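Uncharacterized protein (PDB 3L7Y) binds a magnesium ion and is probably a phosphatase of the haloacid dehalogenase-like hydrolase superfamily, its natural substrate not being known. Local coordinates at residues I40-D45 with I72-A77; L247-D252 with K261-S266; P135-A140 with L187-E192. All blocks are in the same frame, centred on the assembly; numbering follows the deposited sequence.

How the contacts relate
From the N terminus the chain passes strand 39-42, the magnesium-binding Asp43 and Asp45, and helix 57-69; contact 1 closes this loop of 26 residues where strand 73-77 lies parallel to strand 39-42. After three more strands of this sheet (97-100, 105-108, 111-115) it passes to a second sheet, where contact 3 closes a loop of 46 residues by pairing strands 138-143 and 182-188. Back in the first sheet, contact 2 closes a short crossover between strands 247-251 and 265-268. The loops follow in series, none nested or crossed. Contacts 1 and 2 meet at neighbouring strands 39-42 and 247-251 and both reach the magnesium ion; contact 3 sits about 28 Å from contact 1, centre to centre.

Contact 1 of 3, residues I40-D45 with I72-A77. With MG (magnesium ion), chain B.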
ATOM      1  N   ILE A  40       6.197 -14.480   2.333  1.00 11.79           N
ATOM      2  CA  ILE A  40       6.542 -13.398   3.238  1.00 11.63           C
ATOM      3  C   ILE A  40       6.103 -12.104   2.562  1.00 16.68           C
ATOM      4  O   ILE A  40       6.518 -11.812   1.441  1.00 14.79           O
ATOM      5  CB  ILE A  40       8.052 -13.336   3.482  1.00 12.63           C
ATOM      6  CG1 ILE A  40       8.564 -14.637   4.120  1.00 17.75           C
ATOM      7  CG2 ILE A  40       8.418 -12.118   4.353  1.00 14.44           C
ATOM      8  CD1 ILE A  40      10.055 -14.635   4.362  1.00 17.29           C
ATOM      9  N   ALA A  41       5.267 -11.333   3.242  1.00 16.94           N
ATOM     10  CA  ALA A  41       4.704 -10.119   2.665  1.00 12.68           C
ATOM     11  C   ALA A  41       5.040  -8.953   3.552  1.00 10.63           C
ATOM     12  O   ALA A  41       4.858  -9.019   4.756  1.00 15.82           O
ATOM     13  CB  ALA A  41       3.177 -10.254   2.529  1.00 10.36           C
ATOM     14  N   THR A  42       5.536  -7.875   2.973  1.00 14.61           N
ATOM     15  CA  THR A  42       5.845  -6.725   3.800  1.00 12.61           C
ATOM     16  C   THR A  42       5.337  -5.402   3.264  1.00 16.02           C
ATOM     17  O   THR A  42       5.439  -5.097   2.067  1.00 14.70           O
ATOM     18  CB  THR A  42       7.347  -6.583   4.025  1.00 11.08           C
ATOM     19  OG1 THR A  42       7.583  -5.547   4.983  1.00 15.04           O
ATOM     20  CG2 THR A  42       8.039  -6.222   2.720  1.00 11.38           C
ATOM     21  N   ASP A  43       4.811  -4.600   4.176  1.00 17.12           N
ATOM     22  CA  ASP A  43       4.583  -3.198   3.884  1.00 15.86           C
ATOM     23  C   ASP A  43       5.939  -2.525   3.617  1.00 16.07           C
ATOM     24  O   ASP A  43       6.983  -3.064   4.004  1.00 10.78           O
ATOM     25  CB  ASP A  43       3.889  -2.551   5.067  1.00 16.86           C
ATOM     26  CG  ASP A  43       3.640  -1.095   4.851  1.00 22.11           C
ATOM     27  OD1 ASP A  43       3.400  -0.707   3.685  1.00 17.15           O
ATOM     28  OD2 ASP A  43       3.705  -0.345   5.840  1.00 22.43           O
ATOM     29  N   MET A  44       5.929  -1.359   2.961  1.00 15.76           N
ATOM     30  CA  MET A  44       7.169  -0.649   2.627  1.00 14.87           C
ATOM     31  C   MET A  44       7.492   0.529   3.553  1.00 15.10           C
ATOM     32  O   MET A  44       8.317   0.411   4.467  1.00 11.85           O
ATOM     33  CB  MET A  44       7.145  -0.192   1.163  1.00 21.89           C
ATOM     34  CG  MET A  44       7.332  -1.331   0.187  1.00 14.80           C
ATOM     35  SD  MET A  44       8.987  -2.024   0.324  1.00 15.97           S
ATOM     36  CE  MET A  44       9.945  -0.715  -0.446  1.00 25.34           C
ATOM     37  N   ASP A  45       6.840   1.665   3.306  1.00 10.70           N
ATOM     38  CA  ASP A  45       7.005   2.855   4.133  1.00 13.24           C
ATOM     39  C   ASP A  45       6.676   2.562   5.597  1.00 18.80           C
ATOM     40  O   ASP A  45       5.578   2.124   5.891  1.00 10.19           O
ATOM     41  CB  ASP A  45       6.084   3.975   3.633  1.00 13.96           C
ATOM     42  CG  ASP A  45       6.377   4.374   2.185  1.00 23.18           C
ATOM     43  OD1 ASP A  45       7.559   4.583   1.838  1.00 18.15           O
ATOM     44  OD2 ASP A  45       5.423   4.466   1.389  1.00 33.60           O
ATOM     45  N   ILE A  72      10.656 -19.819  -1.042  1.00 27.85           N
ATOM     46  CA  ILE A  72       9.811 -18.995  -0.225  1.00 23.50           C
ATOM     47  C   ILE A  72       9.493 -17.703  -0.989  1.00 23.56           C
ATOM     48  O   ILE A  72      10.374 -17.029  -1.396  1.00 19.60           O
ATOM     49  CB  ILE A  72      10.447 -18.700   1.114  1.00 16.59           C
ATOM     50  CG1 ILE A  72      10.526 -19.958   1.948  1.00 24.33           C
ATOM     51  CG2 ILE A  72       9.682 -17.645   1.837  1.00 13.40           C
ATOM     52  CD1 ILE A  72      11.373 -19.803   3.088  1.00 33.68           C
ATOM     53  N   ARG A  73       8.221 -17.409  -1.174  1.00 21.58           N
ATOM     54  CA  ARG A  73       7.844 -16.256  -1.988  1.00 29.00           C
ATOM     55  C   ARG A  73       7.937 -14.935  -1.224  1.00 27.83           C
ATOM     56  O   ARG A  73       7.617 -14.874  -0.041  1.00 19.74           O
ATOM     57  CB  ARG A  73       6.426 -16.438  -2.530  1.00 27.35           C
ATOM     58  CG  ARG A  73       6.359 -16.881  -3.981  1.00 36.45           C
ATOM     59  CD  ARG A  73       6.211 -18.379  -4.134  1.00 43.57           C
ATOM     60  NE  ARG A  73       5.424 -18.710  -5.325  1.00 44.66           N
ATOM     61  CZ  ARG A  73       5.146 -19.949  -5.717  1.00 38.32           C
ATOM     62  NH1 ARG A  73       5.595 -20.986  -5.021  1.00 31.84           N
ATOM     63  NH2 ARG A  73       4.417 -20.153  -6.808  1.00 33.94           N
ATOM     64  N   PHE A  74       8.393 -13.882  -1.898  1.00 17.85           N
ATOM     65  CA  PHE A  74       8.515 -12.581  -1.250  1.00 12.67           C
ATOM     66  C   PHE A  74       7.622 -11.552  -1.925  1.00 22.25           C
ATOM     67  O   PHE A  74       7.712 -11.333  -3.135  1.00 17.44           O
ATOM     68  CB  PHE A  74       9.972 -12.092  -1.203  1.00 14.05           C
ATOM     69  CG  PHE A  74      10.165 -10.854  -0.359  1.00 14.78           C
ATOM     70  CD1 PHE A  74      10.423 -10.954   1.003  1.00 15.55           C
ATOM     71  CD2 PHE A  74      10.064  -9.585  -0.927  1.00 23.30           C
ATOM     72  CE1 PHE A  74      10.585  -9.808   1.776  1.00 17.12           C
ATOM     73  CE2 PHE A  74      10.230  -8.435  -0.158  1.00 17.19           C
ATOM     74  CZ  PHE A  74      10.484  -8.547   1.195  1.00 16.68           C
ATOM     75  N   VAL A  75       6.763 -10.932  -1.125  1.00 22.96           N
ATOM     76  CA  VAL A  75       5.734 -10.028  -1.628  1.00 19.33           C
ATOM     77  C   VAL A  75       5.880  -8.632  -1.030  1.00 14.07           C
ATOM     78  O   VAL A  75       5.898  -8.462   0.185  1.00 15.43           O
ATOM     79  CB  VAL A  75       4.321 -10.578  -1.302  1.00 19.40           C
ATOM     80  CG1 VAL A  75       3.237  -9.621  -1.768  1.00 10.77           C
ATOM     81  CG2 VAL A  75       4.127 -11.976  -1.905  1.00 17.53           C
ATOM     82  N   VAL A  76       6.001  -7.634  -1.895  1.00 11.35           N
ATOM     83  CA  VAL A  76       5.977  -6.247  -1.480  1.00 11.15           C
ATOM     84  C   VAL A  76       4.517  -5.761  -1.523  1.00 14.97           C
ATOM     85  O   VAL A  76       3.892  -5.802  -2.573  1.00 16.38           O
ATOM     86  CB  VAL A  76       6.867  -5.409  -2.424  1.00 15.32           C
ATOM     87  CG1 VAL A  76       6.765  -3.933  -2.116  1.00 11.30           C
ATOM     88  CG2 VAL A  76       8.312  -5.886  -2.337  1.00 17.29           C
ATOM     89  N   ALA A  77       3.967  -5.345  -0.380  1.00 10.35           N
ATOM     90  CA  ALA A  77       2.547  -4.977  -0.292  1.00  9.91           C
ATOM     91  C   ALA A  77       2.364  -3.546   0.209  1.00 20.24           C
ATOM     92  O   ALA A  77       2.524  -3.274   1.397  1.00 21.94           O
ATOM     93  CB  ALA A  77       1.786  -5.963   0.602  1.00 14.79           C
TER
HETATM   94 MG    MG B 271       3.269   2.024   6.236  1.00  9.48          MG
HETATM   95  O   HOH W   1       3.075   2.608   3.740  1.00 43.01           O
HETATM   96  O   HOH W   2       1.534   3.813   6.199  1.00 38.92           O
HETATM   97  O   HOH W   3       1.086   0.943   5.888  1.00 16.37           O
HETATM   98  O   HOH W   4       3.670   4.006   7.668  1.00 25.16           O
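Ile40 and Phe74 sit on one face of two parallel neighbours in the Rossmann-like sheet of the haloacid dehalogenase fold, joined by a beta-alpha-beta crossover through helix 57-69. The Phe74 ring, its CG anti to the backbone N (chi1 -171°), leans along strand 39-42. Its CD1 lies 4.1 Å from Ile40 CG2, and its CZ lies 3.7 Å from Thr42 CG2, so one ring spans two side chains at a slant. Ile40 turns CG1 and CD1 the other way, onto Ile72 CG2, and Leu67 of the crossover helix packs against Ile40, Ile72 and Phe74. On the reverse face Ala41 CB meets Val75 CB. Four backbone bonds hold the register, running alternately between the strands; the first three acceptors are approached almost head-on, whereas Ala77 N comes to Thr42 O from 40° out of the carbonyl plane. Past the strand Met44, bent at chi2 and chi3, lays CG against Val76 CG1 at 3.5 Å. Thr42 OG1 bonds to Asp43 O in the carbonyl plane, on a lone pair. Lys229 NZ forms a salt bridge with Asp43 OD1 and a hydrogen bond with Ala77 O, linking the two strand ends. Thr47 OG1 bonds to Asp43 OD2, the oxygen that binds the magnesium ion at 2.4 Å; Asp45 contributes its backbone O at 2.3 Å.

Contact 2 of 3, residues L247-D252 with K261-S266; sequences LMAFGD and KLAKYS. With MG (magnesium ion), chain B.
Leu247 reaches across to the end of helix 257-262 and the turn after it. Its CG is anti to the backbone N (chi1 -178°), which carries the branched end over Ala263: CG lies 3.6 Å from Ala263 CB, and CD2 meets Leu262 CD2 at the same distance, the two leucine side chains crossing at about a right angle. Leu233 of helix 229-239 touches both leucines, so the pair belongs to a hydrophobic layer between that helix and the sheet. Ala263 CB, directed at strand 247-251, also meets Ala249 CB at 3.7 Å and so rests over the notch between the side chains of Leu247 and Ala249. Strand 247-251, helix 257-262 and strand 265-268 form a beta-alpha-beta unit of the Rossmann-like core, and the backbone of Tyr265 begins the parallel pairing of the two strands. Tyr265 N gives a 3.0 Å bond to Leu247 O, nearly in line with that carbonyl, while Tyr265 O accepts from Ala249 N, which stands 36° above the carbonyl plane. The Tyr265 side chain leaves on the face it shares with Met248. Its ring edge passes Leu247 O near the ring plane, with CD2 3.5 Å away, and Lys264 CG sits over the centre of one ring face, 4.0 Å above it. Met248 CG packs on Tyr265 O at 3.5 Å. Beyond the paired residues the strand runs on to Asp252, whose OD2 binds the magnesium ion while OD1 accepts a hydrogen bond of 2.7 Å from a metal-bound water.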
ATOM      1  N   LEU A 247       1.539 -17.863   5.863  1.00 15.88           N
ATOM      2  CA  LEU A 247       1.796 -16.449   5.607  1.00 19.21           C
ATOM      3  C   LEU A 247       2.508 -15.758   6.773  1.00 19.03           C
ATOM      4  O   LEU A 247       2.068 -15.832   7.921  1.00 13.59           O
ATOM      5  CB  LEU A 247       0.493 -15.723   5.236  1.00 12.36           C
ATOM      6  CG  LEU A 247       0.639 -14.237   4.900  1.00 12.38           C
ATOM      7  CD1 LEU A 247       1.615 -14.035   3.737  1.00 19.70           C
ATOM      8  CD2 LEU A 247      -0.706 -13.624   4.558  1.00 14.22           C
ATOM      9  N   MET A 248       3.636 -15.127   6.474  1.00 14.98           N
ATOM     10  CA  MET A 248       4.265 -14.197   7.394  1.00 14.99           C
ATOM     11  C   MET A 248       4.136 -12.805   6.777  1.00 12.53           C
ATOM     12  O   MET A 248       4.387 -12.641   5.585  1.00 10.73           O
ATOM     13  CB  MET A 248       5.740 -14.561   7.598  1.00 12.39           C
ATOM     14  CG  MET A 248       6.562 -13.508   8.337  1.00 11.24           C
ATOM     15  SD  MET A 248       8.338 -13.896   8.335  1.00 16.47           S
ATOM     16  CE  MET A 248       8.366 -15.169   9.597  1.00 19.97           C
ATOM     17  N   ALA A 249       3.744 -11.816   7.579  1.00 12.53           N
ATOM     18  CA  ALA A 249       3.457 -10.476   7.072  1.00 18.31           C
ATOM     19  C   ALA A 249       3.834  -9.386   8.069  1.00 17.10           C
ATOM     20  O   ALA A 249       3.658  -9.561   9.276  1.00 11.53           O
ATOM     21  CB  ALA A 249       1.985 -10.363   6.711  1.00 24.93           C
ATOM     22  N   PHE A 250       4.344  -8.266   7.552  1.00 10.12           N
ATOM     23  CA  PHE A 250       4.783  -7.124   8.358  1.00 13.18           C
ATOM     24  C   PHE A 250       4.029  -5.848   7.989  1.00 14.95           C
ATOM     25  O   PHE A 250       3.824  -5.590   6.824  1.00 13.30           O
ATOM     26  CB  PHE A 250       6.275  -6.857   8.127  1.00 13.96           C
ATOM     27  CG  PHE A 250       7.164  -8.029   8.451  1.00 10.87           C
ATOM     28  CD1 PHE A 250       7.394  -9.013   7.506  1.00 11.06           C
ATOM     29  CD2 PHE A 250       7.765  -8.131   9.699  1.00 11.02           C
ATOM     30  CE1 PHE A 250       8.207 -10.091   7.782  1.00 11.53           C
ATOM     31  CE2 PHE A 250       8.591  -9.209  10.000  1.00 11.34           C
ATOM     32  CZ  PHE A 250       8.808 -10.196   9.043  1.00 13.89           C
ATOM     33  N   GLY A 251       3.651  -5.036   8.973  1.00  9.68           N
ATOM     34  CA  GLY A 251       2.972  -3.780   8.698  1.00  9.45           C
ATOM     35  C   GLY A 251       3.145  -2.795   9.839  1.00 21.43           C
ATOM     36  O   GLY A 251       3.596  -3.172  10.933  1.00 16.20           O
ATOM     37  N   ASP A 252       2.806  -1.532   9.584  1.00  9.33           N
ATOM     38  CA  ASP A 252       2.852  -0.504  10.611  1.00 12.55           C
ATOM     39  C   ASP A 252       1.656   0.436  10.518  1.00 17.46           C
ATOM     40  O   ASP A 252       1.581   1.397  11.276  1.00 18.95           O
ATOM     41  CB  ASP A 252       4.144   0.319  10.539  1.00 11.73           C
ATOM     42  CG  ASP A 252       4.085   1.416   9.480  1.00 23.02           C
ATOM     43  OD1 ASP A 252       4.657   2.505   9.697  1.00 21.79           O
ATOM     44  OD2 ASP A 252       3.467   1.188   8.424  1.00 16.22           O
ATOM     45  N   LYS A 261      -4.272  -9.352  10.201  1.00 15.43           N
ATOM     46  CA  LYS A 261      -5.253 -10.287  10.739  1.00 20.60           C
ATOM     47  C   LYS A 261      -5.246 -11.594   9.951  1.00 23.54           C
ATOM     48  O   LYS A 261      -5.473 -12.668  10.507  1.00 22.10           O
ATOM     49  CB  LYS A 261      -6.644  -9.662  10.746  1.00 13.38           C
ATOM     50  CG  LYS A 261      -6.799  -8.569  11.799  1.00 26.52           C
ATOM     51  CD  LYS A 261      -8.163  -7.886  11.729  1.00 35.24           C
ATOM     52  N   LEU A 262      -4.956 -11.501   8.657  1.00 17.41           N
ATOM     53  CA  LEU A 262      -4.967 -12.673   7.797  1.00 12.54           C
ATOM     54  C   LEU A 262      -3.816 -13.619   8.085  1.00 14.61           C
ATOM     55  O   LEU A 262      -3.995 -14.840   8.138  1.00 18.74           O
ATOM     56  CB  LEU A 262      -4.904 -12.260   6.325  1.00 16.47           C
ATOM     57  CG  LEU A 262      -4.671 -13.431   5.368  1.00 22.10           C
ATOM     58  CD1 LEU A 262      -5.948 -14.252   5.196  1.00 16.99           C
ATOM     59  CD2 LEU A 262      -4.161 -12.929   4.011  1.00 26.03           C
ATOM     60  N   ALA A 263      -2.623 -13.053   8.244  1.00 16.29           N
ATOM     61  CA  ALA A 263      -1.405 -13.852   8.349  1.00 15.47           C
ATOM     62  C   ALA A 263      -1.321 -14.526   9.714  1.00 19.40           C
ATOM     63  O   ALA A 263      -1.500 -13.875  10.739  1.00 21.47           O
ATOM     64  CB  ALA A 263      -0.181 -12.974   8.128  1.00 12.43           C
ATOM     65  N   LYS A 264      -1.036 -15.823   9.732  1.00 26.09           N
ATOM     66  CA  LYS A 264      -0.763 -16.476  11.002  1.00 19.03           C
ATOM     67  C   LYS A 264       0.492 -15.862  11.625  1.00 20.20           C
ATOM     68  O   LYS A 264       0.508 -15.575  12.829  1.00 19.39           O
ATOM     69  CB  LYS A 264      -0.617 -17.988  10.839  1.00 15.72           C
ATOM     70  CG  LYS A 264      -0.217 -18.691  12.153  1.00 21.44           C
ATOM     71  CD  LYS A 264      -0.005 -20.187  11.958  1.00 19.27           C
ATOM     72  CE  LYS A 264      -0.039 -20.917  13.304  1.00 32.81           C
ATOM     73  NZ  LYS A 264      -0.106 -22.393  13.140  1.00 34.20           N
ATOM     74  N   TYR A 265       1.540 -15.653  10.819  1.00 11.56           N
ATOM     75  CA  TYR A 265       2.770 -15.033  11.341  1.00 13.55           C
ATOM     76  C   TYR A 265       2.822 -13.522  11.070  1.00 16.03           C
ATOM     77  O   TYR A 265       3.617 -13.015  10.248  1.00 12.56           O
ATOM     78  CB  TYR A 265       4.019 -15.777  10.864  1.00 11.48           C
ATOM     79  CG  TYR A 265       3.922 -17.260  11.136  1.00 21.74           C
ATOM     80  CD1 TYR A 265       4.117 -17.771  12.424  1.00 30.84           C
ATOM     81  CD2 TYR A 265       3.584 -18.150  10.125  1.00 26.49           C
ATOM     82  CE1 TYR A 265       4.004 -19.140  12.685  1.00 26.26           C
ATOM     83  CE2 TYR A 265       3.460 -19.510  10.379  1.00 24.94           C
ATOM     84  CZ  TYR A 265       3.675 -19.999  11.653  1.00 32.78           C
ATOM     85  OH  TYR A 265       3.554 -21.347  11.887  1.00 36.54           O
ATOM     86  N   SER A 266       1.960 -12.808  11.790  1.00 17.66           N
ATOM     87  CA  SER A 266       1.742 -11.385  11.573  1.00 16.90           C
ATOM     88  C   SER A 266       2.569 -10.558  12.546  1.00 23.01           C
ATOM     89  O   SER A 266       2.503 -10.754  13.784  1.00 15.27           O
ATOM     90  CB  SER A 266       0.260 -11.062  11.731  1.00 18.28           C
ATOM     91  OG  SER A 266      -0.269 -11.749  12.850  1.00 20.14           O
TER
HETATM   92 MG    MG B 271       3.269   2.024   6.236  1.00  9.48          MG
HETATM   93  O   HOH W   4       3.670   4.006   7.668  1.00 25.16           O
HETATM   94  O   HOH W   2       1.534   3.813   6.199  1.00 38.92           O
HETATM   95  O   HOH W   3       1.086   0.943   5.888  1.00 16.37           O
HETATM   96  O   HOH W   1       3.075   2.608   3.740  1.00 43.01           O

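Contact 3 of 3, residues P135-A140 with L187-E192; sequences PQAVIA and LQVKEE
Ala137 CB is a small bump seated over the notch between Leu187 CD1 and Val189 CG1: it lies 3.8 Å from Val189 CG1 and 4.2 Å from Leu187 CD1. The other Leu187 methyl, CD2, rests 3.7 Å from Ile139 CG1, and these two side chains run next to each other in the same direction. CG of Leu187 and CG1 of Ile139 are each anti to their own carbonyl carbon (chi1 -57° and -61°), so both chains set off beside their own backbone N. Ile130 of helix 120-133 packs onto Ala137, Ile139 and Leu187 together. Strands 138-143 and 182-188 are antiparallel neighbours in the six-stranded sheet, which corresponds to the cap of Cof-type haloacid dehalogenase-like hydrolases and lies away from the magnesium site. Val138 and Gln188 form the hydrogen-bonded pair, with Val138 N to Gln188 O at 3.1 Å and Gln188 N to Val138 O at 2.9 Å, each donor on a carbonyl lone pair. On the face away from Ile139 and Leu187 their side chains stand abreast. Ile157 of helix 155-161 touches both, and the extended Gln188 chain brings OE1 to 4.0 Å from Val138 CG2.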
ATOM      1  N   PRO A 135     -13.624  20.755   1.313  1.00 15.57           N
ATOM      2  CA  PRO A 135     -12.765  21.536   0.424  1.00 12.11           C
ATOM      3  C   PRO A 135     -11.317  21.532   0.917  1.00 23.35           C
ATOM      4  O   PRO A 135     -10.416  21.871   0.138  1.00 17.39           O
ATOM      5  CB  PRO A 135     -13.345  22.955   0.519  1.00 11.88           C
ATOM      6  CG  PRO A 135     -14.710  22.801   1.125  1.00 22.31           C
ATOM      7  CD  PRO A 135     -14.644  21.580   1.986  1.00 19.02           C
ATOM      8  N   GLN A 136     -11.088  21.169   2.181  1.00 17.26           N
ATOM      9  CA  GLN A 136      -9.723  21.200   2.709  1.00 24.02           C
ATOM     10  C   GLN A 136      -8.893  20.004   2.256  1.00 20.56           C
ATOM     11  O   GLN A 136      -7.667  20.029   2.359  1.00 18.10           O
ATOM     12  CB  GLN A 136      -9.675  21.350   4.242  1.00 16.63           C
ATOM     13  CG  GLN A 136     -10.154  20.119   5.041  1.00 23.43           C
ATOM     14  CD  GLN A 136     -11.677  20.057   5.184  1.00 24.87           C
ATOM     15  OE1 GLN A 136     -12.413  20.370   4.252  1.00 23.52           O
ATOM     16  NE2 GLN A 136     -12.146  19.644   6.355  1.00 20.06           N
ATOM     17  N   ALA A 137      -9.540  18.961   1.743  1.00 15.09           N
ATOM     18  CA  ALA A 137      -8.767  17.783   1.336  1.00 17.48           C
ATOM     19  C   ALA A 137      -8.135  17.998  -0.029  1.00 19.98           C
ATOM     20  O   ALA A 137      -8.806  18.398  -0.978  1.00 18.96           O
ATOM     21  CB  ALA A 137      -9.616  16.531   1.333  1.00 11.39           C
ATOM     22  N   VAL A 138      -6.834  17.741  -0.119  1.00 20.83           N
ATOM     23  CA  VAL A 138      -6.150  17.741  -1.403  1.00 15.95           C
ATOM     24  C   VAL A 138      -6.372  16.399  -2.086  1.00 16.22           C
ATOM     25  O   VAL A 138      -6.112  15.328  -1.507  1.00 19.15           O
ATOM     26  CB  VAL A 138      -4.637  18.007  -1.252  1.00 20.52           C
ATOM     27  CG1 VAL A 138      -3.958  17.935  -2.607  1.00 18.57           C
ATOM     28  CG2 VAL A 138      -4.409  19.379  -0.630  1.00 26.22           C
ATOM     29  N   ILE A 139      -6.844  16.455  -3.325  1.00  8.84           N
ATOM     30  CA  ILE A 139      -7.208  15.254  -4.050  1.00  8.41           C
ATOM     31  C   ILE A 139      -6.172  14.882  -5.101  1.00 12.85           C
ATOM     32  O   ILE A 139      -5.890  15.656  -6.016  1.00 18.77           O
ATOM     33  CB  ILE A 139      -8.570  15.426  -4.761  1.00 18.99           C
ATOM     34  CG1 ILE A 139      -9.692  15.689  -3.738  1.00 16.14           C
ATOM     35  CG2 ILE A 139      -8.872  14.204  -5.621  1.00 13.02           C
ATOM     36  CD1 ILE A 139     -10.999  16.264  -4.364  1.00  8.14           C
ATOM     37  N   ALA A 140      -5.625  13.682  -4.988  1.00  7.91           N
ATOM     38  CA  ALA A 140      -4.724  13.176  -6.014  1.00 12.32           C
ATOM     39  C   ALA A 140      -5.254  11.880  -6.626  1.00 12.11           C
ATOM     40  O   ALA A 140      -5.726  10.987  -5.917  1.00 15.30           O
ATOM     41  CB  ALA A 140      -3.330  12.986  -5.457  1.00 13.24           C
ATOM     42  N   LEU A 187      -6.372  11.277  -0.577  1.00  7.42           N
ATOM     43  CA  LEU A 187      -6.670  12.556   0.028  1.00 10.84           C
ATOM     44  C   LEU A 187      -5.573  12.909   1.015  1.00 14.54           C
ATOM     45  O   LEU A 187      -5.178  12.077   1.834  1.00 20.67           O
ATOM     46  CB  LEU A 187      -8.013  12.526   0.747  1.00 14.52           C
ATOM     47  CG  LEU A 187      -9.260  12.138  -0.050  1.00 17.52           C
ATOM     48  CD1 LEU A 187     -10.492  12.444   0.772  1.00  8.12           C
ATOM     49  CD2 LEU A 187      -9.293  12.888  -1.374  1.00 13.09           C
ATOM     50  N   GLN A 188      -5.085  14.140   0.943  1.00 14.66           N
ATOM     51  CA  GLN A 188      -4.210  14.634   1.997  1.00 19.96           C
ATOM     52  C   GLN A 188      -5.044  15.501   2.913  1.00 18.75           C
ATOM     53  O   GLN A 188      -5.676  16.472   2.470  1.00 21.80           O
ATOM     54  CB  GLN A 188      -3.018  15.418   1.442  1.00 24.01           C
ATOM     55  CG  GLN A 188      -1.961  15.705   2.508  1.00 26.37           C
ATOM     56  CD  GLN A 188      -1.076  16.870   2.137  1.00 33.38           C
ATOM     57  OE1 GLN A 188      -1.560  17.957   1.835  1.00 32.22           O
ATOM     58  NE2 GLN A 188       0.230  16.652   2.157  1.00 35.68           N
ATOM     59  N   VAL A 189      -5.061  15.134   4.189  1.00 18.01           N
ATOM     60  CA  VAL A 189      -5.995  15.708   5.138  1.00 21.47           C
ATOM     61  C   VAL A 189      -5.295  15.843   6.473  1.00 19.34           C
ATOM     62  O   VAL A 189      -4.256  15.222   6.692  1.00 17.90           O
ATOM     63  CB  VAL A 189      -7.200  14.777   5.326  1.00 15.95           C
ATOM     64  CG1 VAL A 189      -7.889  14.522   3.993  1.00 14.89           C
ATOM     65  CG2 VAL A 189      -6.755  13.466   5.929  1.00 15.70           C
ATOM     66  N   LYS A 190      -5.852  16.665   7.354  1.00 18.02           N
ATOM     67  CA  LYS A 190      -5.378  16.719   8.729  1.00 22.46           C
ATOM     68  C   LYS A 190      -5.649  15.365   9.378  1.00 21.67           C
ATOM     69  O   LYS A 190      -6.762  14.844   9.288  1.00 15.43           O
ATOM     70  CB  LYS A 190      -6.095  17.833   9.496  1.00 24.76           C
ATOM     71  CG  LYS A 190      -5.428  19.191   9.379  1.00 28.72           C
ATOM     72  CD  LYS A 190      -6.239  20.282  10.068  1.00 29.81           C
ATOM     73  N   GLU A 191      -4.641  14.779  10.020  1.00 18.49           N
ATOM     74  CA  GLU A 191      -4.829  13.469  10.627  1.00 19.07           C
ATOM     75  C   GLU A 191      -6.059  13.458  11.537  1.00 18.84           C
ATOM     76  O   GLU A 191      -6.729  12.435  11.669  1.00 19.03           O
ATOM     77  CB  GLU A 191      -3.571  13.017  11.395  1.00 24.05           C
ATOM     78  CG  GLU A 191      -3.673  11.625  12.031  1.00 21.13           C
ATOM     79  CD  GLU A 191      -4.046  10.527  11.032  1.00 29.82           C
ATOM     80  OE1 GLU A 191      -4.278   9.377  11.455  1.00 31.65           O
ATOM     81  OE2 GLU A 191      -4.109  10.804   9.818  1.00 31.26           O
ATOM     82  N   GLU A 192      -6.375  14.603  12.141  1.00 14.20           N
ATOM     83  CA  GLU A 192      -7.461  14.644  13.121  1.00 24.94           C
ATOM     84  C   GLU A 192      -8.858  14.656  12.495  1.00 24.55           C
ATOM     85  O   GLU A 192      -9.845  14.460  13.192  1.00 15.94           O
ATOM     86  CB  GLU A 192      -7.300  15.803  14.121  1.00 26.78           C
ATOM     87  CG  GLU A 192      -7.313  17.197  13.526  1.00 35.78           C
ATOM     88  CD  GLU A 192      -5.923  17.814  13.436  1.00 45.93           C
ATOM     89  OE1 GLU A 192      -5.833  19.031  13.150  1.00 52.79           O
ATOM     90  OE2 GLU A 192      -4.924  17.089  13.649  1.00 35.68           O
TER